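Local coordinates for deacylase (Burkholderia multivorans, PDB 5THW), which probably hydrolyses N-carbamoyl-L-amino acids as a dimeric, two-zinc amidase of the peptidase M20 family, at residues A[373-376]-A[377-381]; A[211-214]-A[215-219]; A[400-404]-A[405-409]; A[355-358]-A[359-363]. All blocks are in the same frame, centred on the assembly; numbering follows the deposited sequence.

In the fold
Along the chain the order is contact 2, contact 4, contact 1, contact 3. Contacts 1 and 2 stand at the ends of strands 370-375 and 206-212; their centres are about 11 Å apart and they touch, Gln214 lying against Ala377 and His379. Contact 3, in the loop between strand 390-395 and helix 411-429, has its centre about 10 Å from that of contact 2 and touches it through Gln214 and Ile212. These three contribute to the zinc and ligand site, and all reach the second subunit. Contact 4 lies within helix 353-366, which leads into strand 370-375; it touches none of the others, its nearest atoms being about 7 Å from those of contact 1.

Contact 1: residues A[373-376]-A[377-381]; sequences IVSG and AGHDA. With URP (N-(aminocarbonyl)-beta-alanine), chain G.
Ser375, the last residue of strand 370-375, bonds to the backbone of Ala377 and so holds the bend by which the chain leaves the strand for the ligand pocket. Its CB stands 3.9 Å from Ala377 O. With OG trans to the backbone N (chi1 171°), the hydroxyl is carried over the bend and donates to Ala377 O, at an OG to O distance of 2.8 Å. The donor is tilted 19° from the carbonyl plane. The same OG lies near the plane of the His379 ring, at its edge, 3.0 Å from His379 NE2. A serine suits this buried place because a short, polar side chain can serve the backbone and sit beside an imidazole at once. One face of the His379 ring has Ala377 C above it, offset toward the rim, and the ring also meets that of His211, a zinc ligand.

Past this bend the ligand is gripped by the backbone. Gly378 N donates to the carboxylate atom O42 of N-(aminocarbonyl)-beta-alanine over 2.6 Å, almost straight at 171°, while Gly378 O accepts from the ligand's N1 at 3.0 Å. Glycine adds no side chain beside the ligand, and the small CB of Ala377 packs 3.3 Å from O42. Arg309 and, from the second subunit, His247 and Asn296 also bond to the ligand. The arrangement is that of a strand-end loop in an M20-family active site, where main-chain groups bind the ligand at the subunit interface, probably as they would a substrate.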
ATOM      1  N   ILE A 373      16.254  32.143  15.048  1.00 50.58           N
ATOM      2  CA  ILE A 373      15.920  31.083  14.108  1.00 52.91           C
ATOM      3  C   ILE A 373      14.413  30.860  14.116  1.00 57.36           C
ATOM      4  O   ILE A 373      13.745  31.029  15.142  1.00 61.08           O
ATOM      5  CB  ILE A 373      16.695  29.784  14.428  1.00 48.43           C
ATOM      6  CG1 ILE A 373      16.615  28.811  13.256  1.00 42.67           C
ATOM      7  CG2 ILE A 373      16.188  29.144  15.719  1.00 37.65           C
ATOM      8  CD1 ILE A 373      17.727  27.789  13.265  1.00 45.28           C
ATOM      9  N   VAL A 374      13.876  30.510  12.947  1.00 52.84           N
ATOM     10  CA  VAL A 374      12.461  30.183  12.782  1.00 51.80           C
ATOM     11  C   VAL A 374      12.316  28.666  12.799  1.00 50.16           C
ATOM     12  O   VAL A 374      12.991  27.964  12.036  1.00 53.81           O
ATOM     13  CB  VAL A 374      11.902  30.779  11.478  1.00 42.61           C
ATOM     14  CG1 VAL A 374      10.463  30.344  11.260  1.00 37.69           C
ATOM     15  CG2 VAL A 374      12.025  32.299  11.488  1.00 42.85           C
ATOM     16  N   SER A 375      11.417  28.162  13.646  1.00 42.17           N
ATOM     17  CA  SER A 375      11.253  26.717  13.805  1.00 44.29           C
ATOM     18  C   SER A 375      10.553  26.095  12.601  1.00 41.30           C
ATOM     19  O   SER A 375       9.421  26.464  12.267  1.00 42.38           O
ATOM     20  CB  SER A 375      10.472  26.407  15.074  1.00 37.68           C
ATOM     21  OG  SER A 375      10.157  25.033  15.105  1.00 37.27           O
ATOM     22  N   GLY A 376      11.222  25.129  11.963  1.00 34.21           N
ATOM     23  CA  GLY A 376      10.652  24.460  10.806  1.00 36.64           C
ATOM     24  C   GLY A 376       9.593  23.430  11.127  1.00 41.41           C
ATOM     25  O   GLY A 376       8.813  23.064  10.242  1.00 44.51           O
ATOM     26  N   ALA A 377       9.535  22.967  12.369  1.00 36.31           N
ATOM     27  CA  ALA A 377       8.569  21.968  12.787  1.00 44.15           C
ATOM     28  C   ALA A 377       7.607  22.581  13.788  1.00 49.54           C
ATOM     29  O   ALA A 377       7.852  23.651  14.353  1.00 42.98           O
ATOM     30  CB  ALA A 377       9.253  20.740  13.414  1.00 38.04           C
ATOM     31  N   GLY A 378       6.494  21.886  13.988  1.00 41.40           N
ATOM     32  CA  GLY A 378       5.534  22.286  14.986  1.00 35.55           C
ATOM     33  C   GLY A 378       5.919  21.675  16.320  1.00 48.46           C
ATOM     34  O   GLY A 378       6.446  20.565  16.384  1.00 56.31           O
ATOM     35  N   HIS A 379       5.659  22.419  17.385  1.00 42.62           N
ATOM     36  CA  HIS A 379       5.956  21.928  18.714  1.00 38.51           C
ATOM     37  C   HIS A 379       4.778  22.287  19.599  1.00 39.56           C
ATOM     38  O   HIS A 379       3.967  23.156  19.261  1.00 38.99           O
ATOM     39  CB  HIS A 379       7.271  22.518  19.249  1.00 41.38           C
ATOM     40  CG  HIS A 379       8.425  22.353  18.306  1.00 45.58           C
ATOM     41  ND1 HIS A 379       9.064  21.146  18.110  1.00 42.17           N
ATOM     42  CD2 HIS A 379       9.059  23.247  17.510  1.00 43.43           C
ATOM     43  CE1 HIS A 379      10.034  21.303  17.226  1.00 42.73           C
ATOM     44  NE2 HIS A 379      10.054  22.569  16.850  1.00 42.76           N
ATOM     45  N   ASP A 380       4.677  21.585  20.727  1.00 34.02           N
ATOM     46  CA  ASP A 380       3.640  21.897  21.704  1.00 31.95           C
ATOM     47  C   ASP A 380       3.712  23.353  22.156  1.00 38.35           C
ATOM     48  O   ASP A 380       2.693  23.938  22.538  1.00 44.81           O
ATOM     49  CB  ASP A 380       3.757  20.930  22.874  1.00 36.62           C
ATOM     50  CG  ASP A 380       3.596  19.472  22.436  1.00 51.19           C
ATOM     51  OD1 ASP A 380       2.515  19.108  21.913  1.00 52.92           O
ATOM     52  OD2 ASP A 380       4.565  18.693  22.590  1.00 52.95           O
ATOM     53  N   ALA A 381       4.907  23.954  22.116  1.00 41.23           N
ATOM     54  CA  ALA A 381       5.051  25.373  22.424  1.00 42.82           C
ATOM     55  C   ALA A 381       4.263  26.247  21.455  1.00 50.08           C
ATOM     56  O   ALA A 381       3.887  27.374  21.804  1.00 57.28           O
ATOM     57  CB  ALA A 381       6.526  25.766  22.410  1.00 44.83           C
TER
HETATM   58  O2  URP G 503       9.102  16.808  14.775  1.00 47.16           O
HETATM   59  C2  URP G 503       8.287  17.106  15.628  1.00 43.79           C
HETATM   60  N3  URP G 503       8.404  16.659  16.871  1.00 52.74           N
HETATM   61  N1  URP G 503       7.240  17.867  15.341  1.00 47.69           N
HETATM   62  C6  URP G 503       5.980  17.271  14.930  1.00 48.67           C
HETATM   63  C5  URP G 503       5.079  18.267  14.213  1.00 42.26           C
HETATM   64  C4  URP G 503       5.712  18.561  12.877  1.00 53.81           C
HETATM   65  O42 URP G 503       6.233  19.684  12.695  1.00 61.69           O
HETATM   66  O41 URP G 503       5.693  17.666  12.003  1.00 49.55           O

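Contact 2: residues A[211-214]-A[215-219]; sequences HIEQ and GPILE. With ZN (zinc ion), chain E; URP (N-(aminocarbonyl)-beta-alanine), chain G.
The backbone leaves strand 206-212 at Ile212, passes through Gln214 with positive phi and an extended Gly215, and enters helix 217-220. Glu213 bridges this bend, its carboxylate reaching forward to the helix start. CG points away from the backbone N (chi1 -178°), and the extended chain carries the carboxylate past Gly215 to the N-H groups of Ile217 and Leu218. OE1 takes Leu218 N at 2.8 Å and a nearly straight 168°, from the syn side but 18° out of the carboxylate plane; OE2 takes Ile217 N at 2.9 Å on its syn lone pair. A water gives a proton to OE1 and accepts from Glu219 N. Glu213 OE2 passes close to where a side chain on Gly215 would begin, and glycine has none.

His211 ND1 donates in the ring plane to Ile212 O at 2.7 Å, which fixes the ring's rotation and presents NE2 to zinc at 2.3 Å. His104, Asp115, a water and ligand N3 (2.0 Å from zinc) also bind this metal. Gln214 NE2 donates to ligand O2, and also to Ser402. Helix-start N-H groups would favour an acid, and the ligand's carbamoyl end is held between metal and amide, which may polarise its carbonyl.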
ATOM      1  N   HIS A 211      14.521  22.044  22.340  1.00 36.44           N
ATOM      2  CA  HIS A 211      14.382  21.098  21.233  1.00 36.28           C
ATOM      3  C   HIS A 211      15.605  21.164  20.326  1.00 35.35           C
ATOM      4  O   HIS A 211      16.285  22.193  20.262  1.00 43.56           O
ATOM      5  CB  HIS A 211      13.111  21.390  20.421  1.00 35.84           C
ATOM      6  CG  HIS A 211      12.524  20.183  19.754  1.00 40.69           C
ATOM      7  ND1 HIS A 211      13.051  19.633  18.603  1.00 42.44           N
ATOM      8  CD2 HIS A 211      11.464  19.411  20.086  1.00 41.23           C
ATOM      9  CE1 HIS A 211      12.333  18.581  18.252  1.00 38.59           C
ATOM     10  NE2 HIS A 211      11.367  18.421  19.138  1.00 39.28           N
ATOM     11  N   ILE A 212      15.891  20.051  19.637  1.00 35.47           N
ATOM     12  CA  ILE A 212      16.882  20.083  18.559  1.00 40.88           C
ATOM     13  C   ILE A 212      16.279  20.760  17.330  1.00 38.63           C
ATOM     14  O   ILE A 212      15.064  20.702  17.089  1.00 40.77           O
ATOM     15  CB  ILE A 212      17.397  18.680  18.196  1.00 38.90           C
ATOM     16  CG1 ILE A 212      16.235  17.775  17.789  1.00 38.80           C
ATOM     17  CG2 ILE A 212      18.211  18.085  19.343  1.00 29.12           C
ATOM     18  CD1 ILE A 212      16.623  16.679  16.829  1.00 34.58           C
ATOM     19  N   GLU A 213      17.142  21.399  16.533  1.00 38.73           N
ATOM     20  CA  GLU A 213      16.676  22.212  15.410  1.00 35.54           C
ATOM     21  C   GLU A 213      15.903  21.384  14.390  1.00 36.66           C
ATOM     22  O   GLU A 213      14.946  21.872  13.776  1.00 40.10           O
ATOM     23  CB  GLU A 213      17.861  22.897  14.724  1.00 36.81           C
ATOM     24  CG  GLU A 213      17.447  23.799  13.567  1.00 45.14           C
ATOM     25  CD  GLU A 213      18.614  24.202  12.677  1.00 54.04           C
ATOM     26  OE1 GLU A 213      19.755  24.291  13.186  1.00 52.63           O
ATOM     27  OE2 GLU A 213      18.383  24.441  11.470  1.00 52.13           O
ATOM     28  N   GLN A 214      16.314  20.135  14.188  1.00 30.37           N
ATOM     29  CA  GLN A 214      15.805  19.273  13.123  1.00 36.12           C
ATOM     30  C   GLN A 214      16.122  19.829  11.737  1.00 38.01           C
ATOM     31  O   GLN A 214      15.533  19.395  10.739  1.00 37.20           O
ATOM     32  CB  GLN A 214      14.297  19.017  13.287  1.00 37.95           C
ATOM     33  CG  GLN A 214      13.923  18.644  14.724  1.00 29.46           C
ATOM     34  CD  GLN A 214      12.437  18.392  14.918  1.00 35.62           C
ATOM     35  OE1 GLN A 214      11.651  19.332  15.018  1.00 33.97           O
ATOM     36  NE2 GLN A 214      12.051  17.118  15.009  1.00 25.71           N
ATOM     37  N   GLY A 215      17.067  20.771  11.672  1.00 44.25           N
ATOM     38  CA  GLY A 215      17.544  21.351  10.440  1.00 37.97           C
ATOM     39  C   GLY A 215      19.031  21.646  10.529  1.00 48.97           C
ATOM     40  O   GLY A 215      19.654  21.478  11.583  1.00 48.72           O
ATOM     41  N   PRO A 216      19.630  22.104   9.428  1.00 49.96           N
ATOM     42  CA  PRO A 216      21.095  22.250   9.348  1.00 52.83           C
ATOM     43  C   PRO A 216      21.680  23.623   9.678  1.00 54.55           C
ATOM     44  O   PRO A 216      22.907  23.768   9.602  1.00 52.13           O
ATOM     45  CB  PRO A 216      21.352  21.919   7.874  1.00 46.58           C
ATOM     46  CG  PRO A 216      20.165  22.498   7.178  1.00 45.46           C
ATOM     47  CD  PRO A 216      18.986  22.314   8.118  1.00 41.87           C
ATOM     48  N   ILE A 217      20.860  24.616  10.028  1.00 53.43           N
ATOM     49  CA  ILE A 217      21.326  26.002  10.079  1.00 45.05           C
ATOM     50  C   ILE A 217      22.356  26.207  11.189  1.00 52.12           C
ATOM     51  O   ILE A 217      23.447  26.745  10.945  1.00 56.08           O
ATOM     52  CB  ILE A 217      20.130  26.957  10.231  1.00 41.78           C
ATOM     53  CG1 ILE A 217      19.179  26.796   9.048  1.00 37.53           C
ATOM     54  CG2 ILE A 217      20.607  28.395  10.350  1.00 45.68           C
ATOM     55  CD1 ILE A 217      18.046  27.785   9.054  1.00 44.48           C
ATOM     56  N   LEU A 218      22.028  25.804  12.426  1.00 44.25           N
ATOM     57  CA  LEU A 218      22.913  26.091  13.559  1.00 48.86           C
ATOM     58  C   LEU A 218      24.257  25.387  13.418  1.00 48.61           C
ATOM     59  O   LEU A 218      25.296  25.943  13.796  1.00 50.33           O
ATOM     60  CB  LEU A 218      22.249  25.706  14.881  1.00 45.54           C
ATOM     61  CG  LEU A 218      21.034  26.530  15.313  1.00 51.92           C
ATOM     62  CD1 LEU A 218      20.415  25.947  16.583  1.00 47.37           C
ATOM     63  CD2 LEU A 218      21.408  27.995  15.522  1.00 39.58           C
ATOM     64  N   GLU A 219      24.257  24.156  12.892  1.00 44.09           N
ATOM     65  CA  GLU A 219      25.518  23.462  12.645  1.00 46.51           C
ATOM     66  C   GLU A 219      26.309  24.151  11.540  1.00 59.97           C
ATOM     67  O   GLU A 219      27.525  24.349  11.667  1.00 66.64           O
ATOM     68  CB  GLU A 219      25.255  21.997  12.295  1.00 46.45           C
ATOM     69  CG  GLU A 219      26.513  21.131  12.145  1.00 50.85           C
ATOM     70  CD  GLU A 219      26.219  19.775  11.498  1.00 53.49           C
ATOM     71  OE1 GLU A 219      25.316  19.705  10.641  1.00 53.22           O
ATOM     72  OE2 GLU A 219      26.875  18.774  11.866  1.00 54.44           O
TER
HETATM   73 ZN    ZN E 501       9.468  17.239  18.455  0.68 56.36          ZN
HETATM   74  O2  URP G 503       9.102  16.808  14.775  1.00 47.16           O
HETATM   75  C2  URP G 503       8.287  17.106  15.628  1.00 43.79           C
HETATM   76  N3  URP G 503       8.404  16.659  16.871  1.00 52.74           N
HETATM   77  N1  URP G 503       7.240  17.867  15.341  1.00 47.69           N
HETATM   78  C6  URP G 503       5.980  17.271  14.930  1.00 48.67           C
HETATM   79  C5  URP G 503       5.079  18.267  14.213  1.00 42.26           C
HETATM   80  C4  URP G 503       5.712  18.561  12.877  1.00 53.81           C
HETATM   81  O42 URP G 503       6.233  19.684  12.695  1.00 61.69           O
HETATM   82  O41 URP G 503       5.693  17.666  12.003  1.00 49.55           O
HETATM   83  O   HOH W   1      22.225  22.433  13.127  1.00 37.58           O
HETATM   84  O   HOH W   2       8.035  18.920  19.118  1.00 28.78           O

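Contact 3: residues A[400-404]-A[405-409]; sequences GISHN and EVEDA. With ZN (zinc ion), chain F.
Glu407 OE1 is gripped from two directions: Ser402 OG donates to it at 2.6 Å, nearly along the C-O bond, and a water probably donates at 2.9 Å. That water also accepts from His403 N, tying the carboxylate to the backbone of a zinc ligand. A chi1 of 175° swings Glu407 CG to the far side from its backbone N, and the chain stretches on from there, bringing the acid back across the loop, while its OE2 receives the N-H groups of Phe114 and Asp115. A glutamate suits this buried spot: it is long enough to span the loop and offers two acceptors to several donors.

The chain folds back through a type I beta turn from Asn404 to Glu407, in the metal-binding loop of this M20-family site. Its bond runs from Glu407 N to Asn404 O, the donor 52° out of the carbonyl plane. Asn404 OD1 adds a second bond, accepting Val406 N at 3.1 Å and 165° on an in-plane lone pair and forming an Asx turn; its ND2 bonds to Glu245 O of the second subunit. Ile401 CG2 and Val406 CG2 meet at 4.1 Å, the two side chains crossing at a slant. His403 NE2 binds the second zinc at 2.1 Å, together with Asp115 and Glu150, and its ND1 donates to Asn296 O of the second subunit.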
ATOM      1  N   GLY A 400      21.818  18.176  10.354  1.00 41.70           N
ATOM      2  CA  GLY A 400      20.483  18.726  10.332  1.00 42.65           C
ATOM      3  C   GLY A 400      19.369  17.722  10.165  1.00 45.85           C
ATOM      4  O   GLY A 400      18.235  18.122   9.891  1.00 50.28           O
ATOM      5  N   ILE A 401      19.649  16.439  10.320  1.00 43.37           N
ATOM      6  CA  ILE A 401      18.663  15.404  10.036  1.00 47.20           C
ATOM      7  C   ILE A 401      17.884  15.042  11.299  1.00 45.57           C
ATOM      8  O   ILE A 401      18.453  14.879  12.388  1.00 37.29           O
ATOM      9  CB  ILE A 401      19.326  14.173   9.386  1.00 45.91           C
ATOM     10  CG1 ILE A 401      18.250  13.192   8.925  1.00 50.95           C
ATOM     11  CG2 ILE A 401      20.331  13.517  10.318  1.00 51.30           C
ATOM     12  CD1 ILE A 401      18.627  12.413   7.693  1.00 49.32           C
ATOM     13  N   SER A 402      16.565  14.928  11.147  1.00 41.50           N
ATOM     14  CA  SER A 402      15.659  14.427  12.175  1.00 33.32           C
ATOM     15  C   SER A 402      14.611  13.565  11.484  1.00 32.27           C
ATOM     16  O   SER A 402      14.489  13.566  10.252  1.00 37.87           O
ATOM     17  CB  SER A 402      14.993  15.562  12.966  1.00 39.72           C
ATOM     18  OG  SER A 402      14.218  15.062  14.051  1.00 40.90           O
ATOM     19  N   HIS A 403      13.847  12.823  12.290  1.00 26.60           N
ATOM     20  CA  HIS A 403      12.949  11.777  11.781  1.00 32.28           C
ATOM     21  C   HIS A 403      13.718  10.745  10.963  1.00 32.50           C
ATOM     22  O   HIS A 403      13.198  10.157  10.011  1.00 34.21           O
ATOM     23  CB  HIS A 403      11.778  12.357  10.983  1.00 34.09           C
ATOM     24  CG  HIS A 403      10.756  13.035  11.841  1.00 38.30           C
ATOM     25  ND1 HIS A 403       9.636  13.654  11.328  1.00 34.35           N
ATOM     26  CD2 HIS A 403      10.690  13.190  13.185  1.00 33.99           C
ATOM     27  CE1 HIS A 403       8.919  14.153  12.320  1.00 36.97           C
ATOM     28  NE2 HIS A 403       9.541  13.892  13.457  1.00 41.42           N
ATOM     29  N   ASN A 404      14.972  10.539  11.357  1.00 35.75           N
ATOM     30  CA  ASN A 404      15.843   9.488  10.867  1.00 29.45           C
ATOM     31  C   ASN A 404      16.567   8.949  12.091  1.00 39.93           C
ATOM     32  O   ASN A 404      16.855   9.693  13.035  1.00 32.74           O
ATOM     33  CB  ASN A 404      16.863   9.992   9.833  1.00 27.50           C
ATOM     34  CG  ASN A 404      17.545   8.850   9.067  1.00 42.82           C
ATOM     35  OD1 ASN A 404      18.332   8.084   9.633  1.00 41.28           O
ATOM     36  ND2 ASN A 404      17.248   8.744   7.764  1.00 33.58           N
ATOM     37  N   GLU A 405      16.831   7.641  12.082  1.00 40.38           N
ATOM     38  CA  GLU A 405      17.439   6.993  13.238  1.00 39.89           C
ATOM     39  C   GLU A 405      18.875   7.459  13.501  1.00 42.10           C
ATOM     40  O   GLU A 405      19.379   7.247  14.610  1.00 43.66           O
ATOM     41  CB  GLU A 405      17.353   5.477  13.073  1.00 43.99           C
ATOM     42  CG  GLU A 405      15.912   4.973  13.210  1.00 48.52           C
ATOM     43  CD  GLU A 405      15.643   3.668  12.469  1.00 54.26           C
ATOM     44  OE1 GLU A 405      16.226   2.630  12.854  1.00 51.99           O
ATOM     45  OE2 GLU A 405      14.843   3.682  11.502  1.00 52.11           O
ATOM     46  N   VAL A 406      19.541   8.092  12.527  1.00 42.03           N
ATOM     47  CA  VAL A 406      20.912   8.563  12.726  1.00 34.21           C
ATOM     48  C   VAL A 406      20.917   9.978  13.295  1.00 40.59           C
ATOM     49  O   VAL A 406      21.972  10.617  13.369  1.00 49.15           O
ATOM     50  CB  VAL A 406      21.734   8.522  11.421  1.00 35.88           C
ATOM     51  CG1 VAL A 406      21.743   7.124  10.826  1.00 39.96           C
ATOM     52  CG2 VAL A 406      21.227   9.567  10.418  1.00 30.33           C
ATOM     53  N   GLU A 407      19.746  10.486  13.678  1.00 40.04           N
ATOM     54  CA  GLU A 407      19.666  11.770  14.364  1.00 40.07           C
ATOM     55  C   GLU A 407      20.640  11.804  15.537  1.00 48.66           C
ATOM     56  O   GLU A 407      20.684  10.874  16.351  1.00 45.59           O
ATOM     57  CB  GLU A 407      18.231  12.013  14.832  1.00 33.61           C
ATOM     58  CG  GLU A 407      18.022  13.254  15.670  1.00 35.98           C
ATOM     59  CD  GLU A 407      16.639  13.291  16.291  1.00 43.34           C
ATOM     60  OE1 GLU A 407      15.673  13.599  15.560  1.00 39.40           O
ATOM     61  OE2 GLU A 407      16.514  12.974  17.497  1.00 42.61           O
ATOM     62  N   ASP A 408      21.413  12.888  15.632  1.00 48.81           N
ATOM     63  CA  ASP A 408      22.503  12.959  16.598  1.00 52.96           C
ATOM     64  C   ASP A 408      22.719  14.384  17.089  1.00 51.35           C
ATOM     65  O   ASP A 408      22.492  15.359  16.365  1.00 42.96           O
ATOM     66  CB  ASP A 408      23.825  12.452  15.996  1.00 56.13           C
ATOM     67  CG  ASP A 408      24.760  11.858  17.035  1.00 56.05           C
ATOM     68  OD1 ASP A 408      24.380  11.769  18.220  1.00 52.53           O
ATOM     69  OD2 ASP A 408      25.901  11.515  16.662  1.00 61.13           O
ATOM     70  N   ALA A 409      23.197  14.484  18.327  1.00 46.51           N
ATOM     71  CA  ALA A 409      23.635  15.754  18.880  1.00 43.03           C
ATOM     72  C   ALA A 409      24.798  15.486  19.826  1.00 51.90           C
ATOM     73  O   ALA A 409      24.866  14.434  20.469  1.00 51.86           O
ATOM     74  CB  ALA A 409      22.492  16.481  19.597  1.00 30.00           C
TER
HETATM   75 ZN    ZN F 502       9.325  14.642  15.443  0.79 35.26          ZN
HETATM   76  O   HOH W   3      20.788  14.816  13.682  1.00 37.73           O
HETATM   77  O   HOH W   4      13.319  12.021  15.210  1.00 36.20           O

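Contact 4: residues A[355-358]-A[359-363]; sequences CVQA and VREAA
Gln357 lies between Arg360 and Glu361 on one side of helix 353-366, and its amide serves them both. Its OE1 accepts from Arg360 NH1 at 2.7 Å, a weak bond because the N-H points well off line; OE1 sits at the edge of the guanidinium, near its plane, and the two flat groups are turned 36° apart. On the other side NE2 donates to Glu361 OE2 at 3.2 Å. This donor leaves in the amide plane but meets the carboxylate on its anti side, out of the carboxylate plane, with the two planes 73° apart. The bend at chi2 of Gln357 (65°) folds its chain back, so that CG touches Glu361 OE2 while the amide turns one end to each neighbour. Glutamine suits this place, having an acceptor for the arginine and a donor for the acid.

Arg360 also passes across Val356, whose CG1 lies 3.6 Å from its NH2, and NH2 has Asp372 as a second partner, in a salt bridge that limits the guanidinium's rotation. Underneath run the regular i to i+4 helix bonds, among them Arg360 N to Val356 O at 2.9 Å and Glu361 N to Gln357 O at 2.8 Å, which set the spacing of these side chains.

The small or branched residues serve the buried side. Val356 and Val359 pack on strands 225-242 and 390-395, Cys355 and Val359 reach Phe208 of strand 206-212, and Ala358 and Ala362 fit against helix 411-429, so the helix packs against these strands and helix 411-429.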
ATOM      1  N   CYS A 355       9.892  36.445  26.463  1.00 65.96           N
ATOM      2  CA  CYS A 355      10.434  35.095  26.599  1.00 61.59           C
ATOM      3  C   CYS A 355      11.582  34.858  25.630  1.00 64.51           C
ATOM      4  O   CYS A 355      12.568  34.194  25.974  1.00 61.61           O
ATOM      5  CB  CYS A 355       9.336  34.055  26.379  1.00 61.46           C
ATOM      6  SG  CYS A 355       8.051  34.057  27.627  1.00 67.43           S
ATOM      7  N   VAL A 356      11.465  35.372  24.404  1.00 66.09           N
ATOM      8  CA  VAL A 356      12.562  35.254  23.449  1.00 58.79           C
ATOM      9  C   VAL A 356      13.800  35.964  23.977  1.00 58.67           C
ATOM     10  O   VAL A 356      14.914  35.429  23.920  1.00 61.15           O
ATOM     11  CB  VAL A 356      12.138  35.800  22.075  1.00 53.00           C
ATOM     12  CG1 VAL A 356      13.325  35.835  21.139  1.00 48.67           C
ATOM     13  CG2 VAL A 356      11.027  34.955  21.496  1.00 47.11           C
ATOM     14  N   GLN A 357      13.617  37.166  24.532  1.00 56.26           N
ATOM     15  CA  GLN A 357      14.749  37.939  25.038  1.00 56.48           C
ATOM     16  C   GLN A 357      15.407  37.241  26.221  1.00 63.12           C
ATOM     17  O   GLN A 357      16.632  37.306  26.382  1.00 64.10           O
ATOM     18  CB  GLN A 357      14.280  39.344  25.428  1.00 62.00           C
ATOM     19  CG  GLN A 357      15.372  40.311  25.901  1.00 69.49           C
ATOM     20  CD  GLN A 357      16.385  40.669  24.823  1.00 74.42           C
ATOM     21  OE1 GLN A 357      16.097  40.587  23.629  1.00 79.63           O
ATOM     22  NE2 GLN A 357      17.574  41.093  25.247  1.00 71.33           N
ATOM     23  N   ALA A 358      14.613  36.577  27.066  1.00 60.47           N
ATOM     24  CA  ALA A 358      15.187  35.824  28.178  1.00 62.04           C
ATOM     25  C   ALA A 358      16.060  34.680  27.675  1.00 63.93           C
ATOM     26  O   ALA A 358      17.096  34.371  28.274  1.00 65.11           O
ATOM     27  CB  ALA A 358      14.080  35.293  29.090  1.00 62.38           C
ATOM     28  N   VAL A 359      15.641  34.026  26.586  1.00 63.15           N
ATOM     29  CA  VAL A 359      16.463  32.981  25.980  1.00 61.91           C
ATOM     30  C   VAL A 359      17.740  33.581  25.412  1.00 63.19           C
ATOM     31  O   VAL A 359      18.841  33.051  25.605  1.00 62.55           O
ATOM     32  CB  VAL A 359      15.667  32.235  24.896  1.00 61.93           C
ATOM     33  CG1 VAL A 359      16.592  31.350  24.081  1.00 57.75           C
ATOM     34  CG2 VAL A 359      14.546  31.416  25.526  1.00 62.72           C
ATOM     35  N   ARG A 360      17.608  34.700  24.704  1.00 60.16           N
ATOM     36  CA  ARG A 360      18.774  35.363  24.139  1.00 60.32           C
ATOM     37  C   ARG A 360      19.748  35.776  25.235  1.00 60.68           C
ATOM     38  O   ARG A 360      20.967  35.617  25.091  1.00 61.73           O
ATOM     39  CB  ARG A 360      18.319  36.572  23.322  1.00 64.25           C
ATOM     40  CG  ARG A 360      19.362  37.144  22.392  1.00 67.90           C
ATOM     41  CD  ARG A 360      18.813  38.353  21.661  1.00 63.08           C
ATOM     42  NE  ARG A 360      17.906  37.974  20.579  1.00 63.15           N
ATOM     43  CZ  ARG A 360      16.590  38.168  20.603  1.00 61.71           C
ATOM     44  NH1 ARG A 360      16.022  38.728  21.665  1.00 56.23           N
ATOM     45  NH2 ARG A 360      15.840  37.797  19.569  1.00 57.16           N
ATOM     46  N   GLU A 361      19.224  36.301  26.347  1.00 56.94           N
ATOM     47  CA  GLU A 361      20.075  36.757  27.440  1.00 59.49           C
ATOM     48  C   GLU A 361      20.794  35.597  28.117  1.00 62.76           C
ATOM     49  O   GLU A 361      21.947  35.737  28.538  1.00 67.92           O
ATOM     50  CB  GLU A 361      19.235  37.525  28.456  1.00 68.63           C
ATOM     51  CG  GLU A 361      18.976  38.968  28.071  1.00 82.15           C
ATOM     52  CD  GLU A 361      17.802  39.564  28.817  1.00 89.45           C
ATOM     53  OE1 GLU A 361      17.385  38.976  29.837  1.00 90.84           O
ATOM     54  OE2 GLU A 361      17.298  40.620  28.385  1.00 93.44           O
ATOM     55  N   ALA A 362      20.133  34.444  28.236  1.00 56.50           N
ATOM     56  CA  ALA A 362      20.787  33.285  28.831  1.00 56.68           C
ATOM     57  C   ALA A 362      21.969  32.825  27.984  1.00 58.03           C
ATOM     58  O   ALA A 362      23.070  32.601  28.504  1.00 62.62           O
ATOM     59  CB  ALA A 362      19.776  32.153  29.024  1.00 55.64           C
ATOM     60  N   ALA A 363      21.772  32.711  26.668  1.00 53.14           N
ATOM     61  CA  ALA A 363      22.884  32.347  25.796  1.00 56.15           C
ATOM     62  C   ALA A 363      24.021  33.357  25.890  1.00 63.77           C
ATOM     63  O   ALA A 363      25.194  32.976  25.808  1.00 71.54           O
ATOM     64  CB  ALA A 363      22.405  32.215  24.351  1.00 54.27           C
TER